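Local structure of hemoglobin chain d1 (Lumbricus terrestris, 1X9F) at residues D[40-43]-D[44-48]; D[87-90]-D[91-95]; D[98-101]-D[102-105]; D[105-108]-D[109-113]. The protein binds heme and probably carries oxygen as one of the globin chains of earthworm hemoglobin. All coordinates share one frame; numbering follows the deposited sequence.

Contact 1 (D[40-43]-D[44-48]); sequences PEIK and APFSR. With HEM (protoporphyrin IX containing Fe), chain T.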
# COMPACT_ATOMS: atom_id res chain seq x y z
N PRO D 40 4.55 -13.60 -26.18
CA PRO D 40 4.92 -12.51 -27.08
C PRO D 40 4.40 -12.62 -28.52
O PRO D 40 4.44 -11.62 -29.24
CB PRO D 40 6.45 -12.53 -27.05
CG PRO D 40 6.81 -13.90 -26.60
CD PRO D 40 5.74 -14.29 -25.64
N GLU D 41 3.92 -13.80 -28.94
CA GLU D 41 3.34 -13.92 -30.29
C GLU D 41 2.12 -13.02 -30.40
O GLU D 41 1.81 -12.50 -31.47
CB GLU D 41 2.90 -15.34 -30.66
CG GLU D 41 3.64 -16.47 -29.97
CD GLU D 41 3.11 -16.73 -28.57
OE1 GLU D 41 1.99 -17.27 -28.44
OE2 GLU D 41 3.83 -16.39 -27.62
N ILE D 42 1.42 -12.85 -29.27
CA ILE D 42 0.19 -12.07 -29.22
C ILE D 42 0.35 -10.59 -29.64
O ILE D 42 -0.65 -9.92 -29.90
CB ILE D 42 -0.50 -12.21 -27.83
CG1 ILE D 42 -0.97 -13.66 -27.64
CG2 ILE D 42 -1.69 -11.27 -27.70
CD1 ILE D 42 -1.43 -14.00 -26.23
N LYS D 43 1.59 -10.09 -29.72
CA LYS D 43 1.81 -8.72 -30.19
C LYS D 43 1.52 -8.58 -31.67
O LYS D 43 1.12 -7.51 -32.14
CB LYS D 43 3.26 -8.28 -29.95
CG LYS D 43 3.60 -8.02 -28.50
CD LYS D 43 4.94 -7.32 -28.38
CE LYS D 43 6.11 -8.30 -28.49
NZ LYS D 43 7.42 -7.56 -28.66
N ALA D 44 1.73 -9.67 -32.41
CA ALA D 44 1.63 -9.65 -33.86
C ALA D 44 0.28 -9.14 -34.35
O ALA D 44 0.24 -8.20 -35.17
CB ALA D 44 1.96 -11.03 -34.45
N PRO D 45 -0.83 -9.71 -33.87
CA PRO D 45 -2.14 -9.22 -34.26
C PRO D 45 -2.47 -7.82 -33.73
O PRO D 45 -3.41 -7.20 -34.22
CB PRO D 45 -3.09 -10.26 -33.66
CG PRO D 45 -2.36 -10.82 -32.52
CD PRO D 45 -0.92 -10.86 -32.94
N PHE D 46 -1.69 -7.32 -32.76
CA PHE D 46 -1.92 -5.98 -32.19
C PHE D 46 -1.10 -4.90 -32.89
O PHE D 46 -0.81 -3.83 -32.33
CB PHE D 46 -1.63 -5.98 -30.69
CG PHE D 46 -2.64 -6.74 -29.89
CD1 PHE D 46 -2.25 -7.51 -28.81
CD2 PHE D 46 -3.99 -6.68 -30.23
CE1 PHE D 46 -3.18 -8.21 -28.08
CE2 PHE D 46 -4.93 -7.38 -29.50
CZ PHE D 46 -4.52 -8.15 -28.43
N SER D 47 -0.73 -5.21 -34.13
CA SER D 47 0.15 -4.38 -34.93
C SER D 47 -0.42 -2.98 -35.20
O SER D 47 0.31 -1.99 -35.19
CB SER D 47 0.45 -5.09 -36.25
OG SER D 47 0.90 -4.20 -37.25
N ARG D 48 -1.72 -2.93 -35.45
CA ARG D 48 -2.43 -1.68 -35.75
C ARG D 48 -2.64 -0.81 -34.50
O ARG D 48 -2.94 0.37 -34.61
CB ARG D 48 -3.77 -2.00 -36.42
CG ARG D 48 -4.30 -0.95 -37.40
CD ARG D 48 -5.23 0.11 -36.79
NE ARG D 48 -6.46 -0.45 -36.23
CZ ARG D 48 -7.31 0.21 -35.45
NH1 ARG D 48 -7.09 1.48 -35.12
NH2 ARG D 48 -8.40 -0.40 -34.99
CHA HEM T . -10.31 -5.90 -30.88
CHB HEM T . -13.02 -7.53 -27.18
CHC HEM T . -9.82 -11.15 -26.37
CHD HEM T . -7.31 -9.70 -30.34
C1A HEM T . -11.32 -5.99 -29.83
C2A HEM T . -12.31 -5.02 -29.76
C3A HEM T . -13.16 -5.45 -28.65
C4A HEM T . -12.48 -6.70 -28.25
CMA HEM T . -14.40 -4.78 -28.10
CAA HEM T . -12.41 -3.78 -30.60
CBA HEM T . -13.44 -3.87 -31.71
CGA HEM T . -13.44 -2.48 -32.32
O1A HEM T . -13.92 -1.52 -31.67
O2A HEM T . -12.94 -2.34 -33.45
C1B HEM T . -12.37 -8.72 -26.63
C2B HEM T . -12.88 -9.35 -25.51
C3B HEM T . -11.95 -10.32 -25.33
C4B HEM T . -10.98 -10.26 -26.29
CMB HEM T . -14.13 -9.06 -24.69
CAB HEM T . -12.09 -11.20 -24.35
CBB HEM T . -12.43 -12.15 -23.44
C1C HEM T . -8.79 -11.04 -27.41
C2C HEM T . -7.71 -11.91 -27.43
C3C HEM T . -7.02 -11.51 -28.54
C4C HEM T . -7.68 -10.41 -29.10
CMC HEM T . -7.38 -13.05 -26.49
CAC HEM T . -5.74 -12.19 -28.89
CBC HEM T . -5.14 -12.05 -30.16
C1D HEM T . -7.96 -8.49 -30.91
C2D HEM T . -7.45 -7.81 -32.02
C3D HEM T . -8.27 -6.72 -32.19
C4D HEM T . -9.26 -6.88 -31.11
CMD HEM T . -6.24 -8.18 -32.84
CAD HEM T . -8.24 -5.64 -33.24
CBD HEM T . -7.32 -4.48 -32.84
CGD HEM T . -7.43 -3.47 -33.95
O1D HEM T . -8.52 -2.87 -34.11
O2D HEM T . -6.44 -3.29 -34.68
NA HEM T . -11.39 -7.04 -28.97
NB HEM T . -11.21 -9.23 -27.13
NC HEM T . -8.82 -10.13 -28.43
ND HEM T . -9.05 -7.95 -30.32
FE HEM T . -10.13 -8.61 -28.74
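Ile42 and Phe46 run alongside each other on residues 40-48, which open as a 3-10 turn after helix 21-38 and lead to the ligand side of the heme in this globin fold. CG2 is the Ile42 branch that touches, standing anti to the backbone N and meeting Phe46 CE1 at 3.4 Å. Phe46 keeps CG beside its own backbone N (chi1 -70°), which carries the ring between backbone and porphyrin: CD1 lies 3.1 Å from Ile42 O, while the opposite ring atom CE2 is 3.4 Å from HEM CHD. Both approaches are oblique. The ring also touches the bound carbon monoxide and packs with Trp32 and His62, consistent with the heme-packing phenylalanine of the globin CD region. In the backbone, Ala44 N donates to Glu41 O (3.0 Å) and Phe46 N to Lys43 O (2.9 Å), the second bond noticeably bent at 133°. Pro45 has no N-H to offer; its CD rests against Ile42 O and its CB faces the heme methyl CMD. Arg48, its chain bent at chi2 and chi3, curls back to one heme propionate with two weak bonds, NH2 to O1D at 2.6 Å and NE to O2D at 3.2 Å.

Contact 2 (D[87-90]-D[91-95]); sequences LAHL and KVQHV. With HEM (protoporphyrin IX containing Fe), chain T.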
# COMPACT_ATOMS: atom_id res chain seq x y z
N LEU D 87 -22.07 -11.74 -28.46
CA LEU D 87 -20.95 -12.65 -28.68
C LEU D 87 -20.70 -12.86 -30.17
O LEU D 87 -19.54 -12.91 -30.60
CB LEU D 87 -21.17 -13.98 -27.96
CG LEU D 87 -21.21 -13.97 -26.43
CD1 LEU D 87 -21.41 -15.38 -25.90
CD2 LEU D 87 -19.96 -13.34 -25.81
N ALA D 88 -21.77 -12.99 -30.95
CA ALA D 88 -21.65 -13.08 -32.41
C ALA D 88 -20.93 -11.85 -32.97
O ALA D 88 -20.05 -11.97 -33.84
CB ALA D 88 -23.03 -13.25 -33.05
N HIS D 89 -21.30 -10.68 -32.45
CA HIS D 89 -20.75 -9.39 -32.88
C HIS D 89 -19.27 -9.31 -32.58
O HIS D 89 -18.48 -8.87 -33.42
CB HIS D 89 -21.49 -8.27 -32.15
CG HIS D 89 -21.07 -6.89 -32.56
ND1 HIS D 89 -21.80 -6.13 -33.45
CD2 HIS D 89 -20.03 -6.11 -32.16
CE1 HIS D 89 -21.22 -4.96 -33.60
NE2 HIS D 89 -20.14 -4.92 -32.84
N LEU D 90 -18.89 -9.75 -31.38
CA LEU D 90 -17.49 -9.74 -30.98
C LEU D 90 -16.69 -10.72 -31.81
O LEU D 90 -15.53 -10.47 -32.14
CB LEU D 90 -17.36 -10.06 -29.50
CG LEU D 90 -17.45 -8.82 -28.60
CD1 LEU D 90 -17.77 -9.25 -27.18
CD2 LEU D 90 -16.14 -8.03 -28.64
N LYS D 91 -17.33 -11.84 -32.15
CA LYS D 91 -16.69 -12.85 -32.97
C LYS D 91 -16.35 -12.30 -34.36
O LYS D 91 -15.22 -12.48 -34.82
CB LYS D 91 -17.54 -14.10 -33.07
CG LYS D 91 -16.78 -15.27 -33.65
CD LYS D 91 -17.59 -16.53 -33.68
CE LYS D 91 -16.79 -17.64 -34.33
NZ LYS D 91 -17.57 -18.91 -34.40
N VAL D 92 -17.31 -11.65 -35.01
CA VAL D 92 -17.06 -11.00 -36.30
C VAL D 92 -15.80 -10.16 -36.21
O VAL D 92 -14.94 -10.19 -37.10
CB VAL D 92 -18.23 -10.06 -36.72
CG1 VAL D 92 -17.89 -9.30 -38.01
CG2 VAL D 92 -19.52 -10.84 -36.89
N GLN D 93 -15.69 -9.43 -35.11
CA GLN D 93 -14.59 -8.50 -34.89
C GLN D 93 -13.26 -9.19 -34.63
O GLN D 93 -12.21 -8.54 -34.62
CB GLN D 93 -14.91 -7.57 -33.73
CG GLN D 93 -15.95 -6.53 -34.04
CD GLN D 93 -16.27 -5.70 -32.82
OE1 GLN D 93 -16.25 -6.20 -31.69
NE2 GLN D 93 -16.55 -4.42 -33.04
N HIS D 94 -13.29 -10.50 -34.42
CA HIS D 94 -12.07 -11.25 -34.17
C HIS D 94 -11.74 -12.27 -35.26
O HIS D 94 -10.58 -12.69 -35.40
CB HIS D 94 -12.12 -11.90 -32.78
CG HIS D 94 -12.03 -10.92 -31.65
ND1 HIS D 94 -13.10 -10.16 -31.24
CD2 HIS D 94 -11.00 -10.57 -30.85
CE1 HIS D 94 -12.73 -9.38 -30.24
NE2 HIS D 94 -11.46 -9.62 -29.98
N VAL D 95 -12.74 -12.64 -36.05
CA VAL D 95 -12.67 -13.83 -36.93
C VAL D 95 -11.63 -13.81 -38.06
O VAL D 95 -11.09 -14.86 -38.42
CB VAL D 95 -14.08 -14.21 -37.48
CG1 VAL D 95 -14.51 -13.28 -38.62
CG2 VAL D 95 -14.13 -15.68 -37.91
CHA HEM T . -10.31 -5.90 -30.88
CHB HEM T . -13.02 -7.53 -27.18
CHC HEM T . -9.82 -11.15 -26.37
CHD HEM T . -7.31 -9.70 -30.34
C1A HEM T . -11.32 -5.99 -29.83
C2A HEM T . -12.31 -5.02 -29.76
C3A HEM T . -13.16 -5.45 -28.65
C4A HEM T . -12.48 -6.70 -28.25
CMA HEM T . -14.40 -4.78 -28.10
CAA HEM T . -12.41 -3.78 -30.60
CBA HEM T . -13.44 -3.87 -31.71
CGA HEM T . -13.44 -2.48 -32.32
O1A HEM T . -13.92 -1.52 -31.67
O2A HEM T . -12.94 -2.34 -33.45
C1B HEM T . -12.37 -8.72 -26.63
C2B HEM T . -12.88 -9.35 -25.51
C3B HEM T . -11.95 -10.32 -25.33
C4B HEM T . -10.98 -10.26 -26.29
CMB HEM T . -14.13 -9.06 -24.69
CAB HEM T . -12.09 -11.20 -24.35
CBB HEM T . -12.43 -12.15 -23.44
C1C HEM T . -8.79 -11.04 -27.41
C2C HEM T . -7.71 -11.91 -27.43
C3C HEM T . -7.02 -11.51 -28.54
C4C HEM T . -7.68 -10.41 -29.10
CMC HEM T . -7.38 -13.05 -26.49
CAC HEM T . -5.74 -12.19 -28.89
CBC HEM T . -5.14 -12.05 -30.16
C1D HEM T . -7.96 -8.49 -30.91
C2D HEM T . -7.45 -7.81 -32.02
C3D HEM T . -8.27 -6.72 -32.19
C4D HEM T . -9.26 -6.88 -31.11
CMD HEM T . -6.24 -8.18 -32.84
CAD HEM T . -8.24 -5.64 -33.24
CBD HEM T . -7.32 -4.48 -32.84
CGD HEM T . -7.43 -3.47 -33.95
O1D HEM T . -8.52 -2.87 -34.11
O2D HEM T . -6.44 -3.29 -34.68
NA HEM T . -11.39 -7.04 -28.97
NB HEM T . -11.21 -9.23 -27.13
NC HEM T . -8.82 -10.13 -28.43
ND HEM T . -9.05 -7.95 -30.32
FE HEM T . -10.13 -8.61 -28.74
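His94 reaches back to Leu90 one turn earlier while holding the heme iron, the proximal histidine arrangement of the globin fold, here near the end of helix 80-95. With chi1 at -70° its CG sits beside the backbone N, and the ring is swung between the helix and the porphyrin. From the backbone outward, CB lies 3.8 Å from Leu90 O, and CG comes slightly nearer to the same oxygen. ND1 then donates to Leu90 O at 2.6 Å in a nearly straight bond (170°), the oxygen lying in the ring plane. On the far edge CD2 is 3.3 Å from HEM NC and CE1 3.0 Å from HEM NA, two pyrrole nitrogens on opposite sides of the metal. His94 NE2, at the tip, binds the heme iron FE at 2.1 Å. The ND1 bond limits rotation of the imidazole and may push electron density toward the metal. Ordinary helix bonds, Lys91 N to Leu87 O and Val92 N to Ala88 O, hold the backbone of this turn. Gln93 extends past His89, its amide 68° from that ring, and lays NE2 3.4 Å from the heme propionate carbon CBA; His89 NE2 itself bonds to O1A of a second heme. Leu90 adds an apolar touch beside the porphyrin, its CD2 packing 3.5 Å from HEM CHB.

Contact 3 (D[98-101]-D[102-105]); sequences NLKP and EFFD. With HEM (protoporphyrin IX containing Fe), chain T.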
# COMPACT_ATOMS: atom_id res chain seq x y z
N ASN D 98 -5.49 -13.83 -37.57
CA ASN D 98 -4.94 -15.15 -37.29
C ASN D 98 -4.82 -15.37 -35.80
O ASN D 98 -3.71 -15.52 -35.28
CB ASN D 98 -3.58 -15.33 -37.96
CG ASN D 98 -3.68 -15.85 -39.38
OD1 ASN D 98 -3.93 -17.03 -39.61
ND2 ASN D 98 -3.47 -14.96 -40.34
N LEU D 99 -5.95 -15.39 -35.11
CA LEU D 99 -5.95 -15.62 -33.67
C LEU D 99 -6.16 -17.09 -33.41
O LEU D 99 -7.16 -17.67 -33.85
CB LEU D 99 -7.04 -14.80 -32.97
CG LEU D 99 -7.23 -13.32 -33.30
CD1 LEU D 99 -8.21 -12.68 -32.32
CD2 LEU D 99 -5.91 -12.56 -33.31
N LYS D 100 -5.21 -17.70 -32.72
CA LYS D 100 -5.34 -19.08 -32.28
C LYS D 100 -6.39 -19.11 -31.18
O LYS D 100 -6.38 -18.23 -30.31
CB LYS D 100 -3.99 -19.59 -31.76
CG LYS D 100 -2.90 -19.79 -32.83
CD LYS D 100 -2.34 -18.44 -33.35
CE LYS D 100 -1.23 -18.66 -34.38
NZ LYS D 100 -1.76 -18.80 -35.77
N PRO D 101 -7.30 -20.08 -31.20
CA PRO D 101 -8.34 -20.17 -30.18
C PRO D 101 -7.77 -20.18 -28.76
O PRO D 101 -8.46 -19.78 -27.82
CB PRO D 101 -9.03 -21.51 -30.48
CG PRO D 101 -8.07 -22.24 -31.35
CD PRO D 101 -7.41 -21.18 -32.18
N GLU D 102 -6.52 -20.64 -28.61
CA GLU D 102 -5.88 -20.71 -27.28
C GLU D 102 -5.47 -19.34 -26.74
O GLU D 102 -5.25 -19.19 -25.53
CB GLU D 102 -4.69 -21.69 -27.27
CG GLU D 102 -3.58 -21.41 -28.27
CD GLU D 102 -3.69 -22.24 -29.55
OE1 GLU D 102 -4.82 -22.47 -30.03
OE2 GLU D 102 -2.63 -22.65 -30.07
N PHE D 103 -5.37 -18.35 -27.63
CA PHE D 103 -5.15 -16.97 -27.20
C PHE D 103 -6.18 -16.54 -26.17
O PHE D 103 -5.83 -15.96 -25.14
CB PHE D 103 -5.19 -16.02 -28.39
CG PHE D 103 -3.96 -16.06 -29.24
CD1 PHE D 103 -3.90 -15.36 -30.44
CD2 PHE D 103 -2.85 -16.81 -28.84
CE1 PHE D 103 -2.75 -15.39 -31.22
CE2 PHE D 103 -1.71 -16.85 -29.62
CZ PHE D 103 -1.66 -16.14 -30.81
N PHE D 104 -7.45 -16.86 -26.43
CA PHE D 104 -8.54 -16.53 -25.52
C PHE D 104 -8.40 -17.31 -24.22
O PHE D 104 -8.72 -16.78 -23.14
CB PHE D 104 -9.89 -16.77 -26.19
CG PHE D 104 -10.10 -15.90 -27.38
CD1 PHE D 104 -9.55 -16.24 -28.61
CD2 PHE D 104 -10.80 -14.70 -27.27
CE1 PHE D 104 -9.72 -15.43 -29.72
CE2 PHE D 104 -10.98 -13.88 -28.38
CZ PHE D 104 -10.43 -14.24 -29.60
N ASP D 105 -7.93 -18.54 -24.31
CA ASP D 105 -7.66 -19.32 -23.11
C ASP D 105 -6.58 -18.67 -22.25
O ASP D 105 -6.72 -18.61 -21.03
CB ASP D 105 -7.26 -20.76 -23.46
CG ASP D 105 -8.39 -21.53 -24.09
OD1 ASP D 105 -8.16 -22.69 -24.50
OD2 ASP D 105 -9.54 -21.06 -24.22
CHA HEM T . -10.31 -5.90 -30.88
CHB HEM T . -13.02 -7.53 -27.18
CHC HEM T . -9.82 -11.15 -26.37
CHD HEM T . -7.31 -9.70 -30.34
C1A HEM T . -11.32 -5.99 -29.83
C2A HEM T . -12.31 -5.02 -29.76
C3A HEM T . -13.16 -5.45 -28.65
C4A HEM T . -12.48 -6.70 -28.25
CMA HEM T . -14.40 -4.78 -28.10
CAA HEM T . -12.41 -3.78 -30.60
CBA HEM T . -13.44 -3.87 -31.71
CGA HEM T . -13.44 -2.48 -32.32
O1A HEM T . -13.92 -1.52 -31.67
O2A HEM T . -12.94 -2.34 -33.45
C1B HEM T . -12.37 -8.72 -26.63
C2B HEM T . -12.88 -9.35 -25.51
C3B HEM T . -11.95 -10.32 -25.33
C4B HEM T . -10.98 -10.26 -26.29
CMB HEM T . -14.13 -9.06 -24.69
CAB HEM T . -12.09 -11.20 -24.35
CBB HEM T . -12.43 -12.15 -23.44
C1C HEM T . -8.79 -11.04 -27.41
C2C HEM T . -7.71 -11.91 -27.43
C3C HEM T . -7.02 -11.51 -28.54
C4C HEM T . -7.68 -10.41 -29.10
CMC HEM T . -7.38 -13.05 -26.49
CAC HEM T . -5.74 -12.19 -28.89
CBC HEM T . -5.14 -12.05 -30.16
C1D HEM T . -7.96 -8.49 -30.91
C2D HEM T . -7.45 -7.81 -32.02
C3D HEM T . -8.27 -6.72 -32.19
C4D HEM T . -9.26 -6.88 -31.11
CMD HEM T . -6.24 -8.18 -32.84
CAD HEM T . -8.24 -5.64 -33.24
CBD HEM T . -7.32 -4.48 -32.84
CGD HEM T . -7.43 -3.47 -33.95
O1D HEM T . -8.52 -2.87 -34.11
O2D HEM T . -6.44 -3.29 -34.68
NA HEM T . -11.39 -7.04 -28.97
NB HEM T . -11.21 -9.23 -27.13
NC HEM T . -8.82 -10.13 -28.43
ND HEM T . -9.05 -7.95 -30.32
FE HEM T . -10.13 -8.61 -28.74
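Lys100 O takes the amide of Phe103 at 2.9 Å between O and N, with an N-H angle of 147°. A longer, weak bond follows from Phe104 N to Pro101 O. The same Lys100 also meets the Phe103 side chain: the lysine runs along the ring, with CB directly over its middle in a CH-pi contact, 4.1 Å from the centroid and 6° off the normal. A bend at chi2 turns the chain across the ring, bringing CD to 3.5 Å from Phe103 CZ. This is the first turn of helix 101-119, where the globin chain comes off the loop following the proximal helix and passes beside the heme. In Glu102, CG lies between backbone N and carbonyl carbon; together with a bend at chi2, this folds the carboxylate back so that CD lies 3.5 Å from Lys100 CB; the charged ends of the two remain well apart. On the heme side, Leu99 CD1 touches Phe104 CZ at 3.8 Å, and Leu99 CD2 reaches the vinyl carbon HEM CBC at 3.3 Å. The Phe104 ring has HEM CMC over one face, offset toward the rim, and Pro101 O in its plane at the edge.

Contact 4 (D[105-108]-D[109-113]); sequences DIFL and KHLLH. With HEM (protoporphyrin IX containing Fe), chain T.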
# COMPACT_ATOMS: atom_id res chain seq x y z
N ASP D 105 -7.93 -18.54 -24.31
CA ASP D 105 -7.66 -19.32 -23.11
C ASP D 105 -6.58 -18.67 -22.25
O ASP D 105 -6.72 -18.61 -21.03
CB ASP D 105 -7.26 -20.76 -23.46
CG ASP D 105 -8.39 -21.53 -24.09
OD1 ASP D 105 -8.16 -22.69 -24.50
OD2 ASP D 105 -9.54 -21.06 -24.22
N ILE D 106 -5.53 -18.19 -22.90
CA ILE D 106 -4.47 -17.47 -22.19
C ILE D 106 -5.04 -16.19 -21.60
O ILE D 106 -4.71 -15.81 -20.47
CB ILE D 106 -3.27 -17.17 -23.13
CG1 ILE D 106 -2.58 -18.46 -23.56
CG2 ILE D 106 -2.26 -16.22 -22.45
CD1 ILE D 106 -2.00 -18.43 -24.97
N PHE D 107 -5.91 -15.53 -22.36
CA PHE D 107 -6.55 -14.32 -21.88
C PHE D 107 -7.29 -14.59 -20.56
O PHE D 107 -7.08 -13.88 -19.57
CB PHE D 107 -7.53 -13.77 -22.91
CG PHE D 107 -8.27 -12.56 -22.45
CD1 PHE D 107 -7.83 -11.29 -22.81
CD2 PHE D 107 -9.42 -12.68 -21.67
CE1 PHE D 107 -8.52 -10.15 -22.39
CE2 PHE D 107 -10.11 -11.55 -21.24
CZ PHE D 107 -9.66 -10.29 -21.60
N LEU D 108 -8.15 -15.60 -20.58
CA LEU D 108 -8.91 -16.00 -19.41
C LEU D 108 -7.99 -16.33 -18.24
O LEU D 108 -8.26 -15.91 -17.11
CB LEU D 108 -9.80 -17.20 -19.74
CG LEU D 108 -10.68 -17.77 -18.62
CD1 LEU D 108 -11.61 -16.72 -18.03
CD2 LEU D 108 -11.47 -18.95 -19.15
N LYS D 109 -6.92 -17.07 -18.52
CA LYS D 109 -5.95 -17.44 -17.48
C LYS D 109 -5.43 -16.20 -16.75
O LYS D 109 -5.35 -16.18 -15.52
CB LYS D 109 -4.77 -18.23 -18.06
CG LYS D 109 -3.88 -18.91 -17.01
CD LYS D 109 -2.40 -18.55 -17.16
CE LYS D 109 -1.72 -19.27 -18.32
NZ LYS D 109 -0.29 -18.88 -18.46
N HIS D 110 -5.09 -15.18 -17.52
CA HIS D 110 -4.53 -13.97 -16.95
C HIS D 110 -5.57 -13.02 -16.39
O HIS D 110 -5.31 -12.35 -15.39
CB HIS D 110 -3.65 -13.27 -17.96
CG HIS D 110 -2.32 -13.92 -18.14
ND1 HIS D 110 -2.06 -14.81 -19.17
CD2 HIS D 110 -1.17 -13.81 -17.44
CE1 HIS D 110 -0.81 -15.22 -19.08
NE2 HIS D 110 -0.24 -14.63 -18.04
N LEU D 111 -6.74 -12.96 -17.02
CA LEU D 111 -7.85 -12.21 -16.44
C LEU D 111 -8.12 -12.71 -15.02
O LEU D 111 -8.18 -11.92 -14.09
CB LEU D 111 -9.10 -12.32 -17.31
CG LEU D 111 -10.33 -11.59 -16.76
CD1 LEU D 111 -10.12 -10.07 -16.70
CD2 LEU D 111 -11.56 -11.93 -17.59
N LEU D 112 -8.23 -14.03 -14.86
CA LEU D 112 -8.52 -14.62 -13.55
C LEU D 112 -7.43 -14.34 -12.52
O LEU D 112 -7.72 -14.10 -11.34
CB LEU D 112 -8.79 -16.12 -13.67
CG LEU D 112 -10.05 -16.54 -14.42
CD1 LEU D 112 -10.30 -18.03 -14.24
CD2 LEU D 112 -11.28 -15.76 -13.96
N HIS D 113 -6.18 -14.36 -12.98
CA HIS D 113 -5.02 -14.10 -12.14
C HIS D 113 -4.97 -12.65 -11.66
O HIS D 113 -4.78 -12.39 -10.46
CB HIS D 113 -3.75 -14.47 -12.91
CG HIS D 113 -2.51 -14.45 -12.07
ND1 HIS D 113 -1.89 -13.27 -11.70
CD2 HIS D 113 -1.76 -15.45 -11.55
CE1 HIS D 113 -0.82 -13.56 -10.97
NE2 HIS D 113 -0.72 -14.87 -10.87
CHA HEM T . -10.31 -5.90 -30.88
CHB HEM T . -13.02 -7.53 -27.18
CHC HEM T . -9.82 -11.15 -26.37
CHD HEM T . -7.31 -9.70 -30.34
C1A HEM T . -11.32 -5.99 -29.83
C2A HEM T . -12.31 -5.02 -29.76
C3A HEM T . -13.16 -5.45 -28.65
C4A HEM T . -12.48 -6.70 -28.25
CMA HEM T . -14.40 -4.78 -28.10
CAA HEM T . -12.41 -3.78 -30.60
CBA HEM T . -13.44 -3.87 -31.71
CGA HEM T . -13.44 -2.48 -32.32
O1A HEM T . -13.92 -1.52 -31.67
O2A HEM T . -12.94 -2.34 -33.45
C1B HEM T . -12.37 -8.72 -26.63
C2B HEM T . -12.88 -9.35 -25.51
C3B HEM T . -11.95 -10.32 -25.33
C4B HEM T . -10.98 -10.26 -26.29
CMB HEM T . -14.13 -9.06 -24.69
CAB HEM T . -12.09 -11.20 -24.35
CBB HEM T . -12.43 -12.15 -23.44
C1C HEM T . -8.79 -11.04 -27.41
C2C HEM T . -7.71 -11.91 -27.43
C3C HEM T . -7.02 -11.51 -28.54
C4C HEM T . -7.68 -10.41 -29.10
CMC HEM T . -7.38 -13.05 -26.49
CAC HEM T . -5.74 -12.19 -28.89
CBC HEM T . -5.14 -12.05 -30.16
C1D HEM T . -7.96 -8.49 -30.91
C2D HEM T . -7.45 -7.81 -32.02
C3D HEM T . -8.27 -6.72 -32.19
C4D HEM T . -9.26 -6.88 -31.11
CMD HEM T . -6.24 -8.18 -32.84
CAD HEM T . -8.24 -5.64 -33.24
CBD HEM T . -7.32 -4.48 -32.84
CGD HEM T . -7.43 -3.47 -33.95
O1D HEM T . -8.52 -2.87 -34.11
O2D HEM T . -6.44 -3.29 -34.68
NA HEM T . -11.39 -7.04 -28.97
NB HEM T . -11.21 -9.23 -27.13
NC HEM T . -8.82 -10.13 -28.43
ND HEM T . -9.05 -7.95 -30.32
FE HEM T . -10.13 -8.61 -28.74
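His110 grips Ile106 O twice: its backbone N donates at 3.0 Å and its ring ND1 at 3.1 Å to that one oxygen, arriving from opposite faces of the carbonyl plane. The imidazole, with CG beside the backbone N (chi1 -76°), lies alongside Ile106, whose CG2 is 3.6 Å from ND1. Holding ND1 this way fixes the ring's rotation, and Asp34 and Asp38 of helix 21-38 pack against it. Two apolar pairs, each spanning one turn, continue the buried packing in different directions. Phe107 CE2 meets Leu111 CD2 at 3.9 Å; Leu108 CD1 meets Leu112 CG at 3.9 Å, and Leu108 and Leu112 pack together against helix 125-139. All of this lies on helix 101-119, a central helix of the globin fold, with Phe107 turned to the heme: the vinyl carbon HEM CAB lies over one ring face toward its rim, and CE2 comes within 3.3 Å of HEM CBB. The exposed side is looser. There Lys109 N bonds to Asp105 O at 3.0 Å, while the side chains diverge: Lys109, bent at chi2 and chi3, crosses the rim of the His110 ring to a salt bridge with Asp38, and Asp105 goes to Lys140.

In the fold
The four contacts follow in chain order around one heme. Contact 1 is in the loop after helix 21-38, contact 2 on helix 80-95, and contacts 3 and 4 on helix 101-119, at its start and farther along, sharing Asp105. Contact 3 lies about 12 Å from contacts 1 and 4 and about 13 Å from contact 2, between centres. It touches contact 1 through Leu99 on Pro45 and Phe103 on Ile42 and Glu41, and contact 2 through Leu99 and Phe104 on His94. The four together wall the heme: contact 1 on the carbon monoxide side, contact 2 with the iron-binding His94 on the other, contacts 3 and 4 along the edge with the vinyl groups.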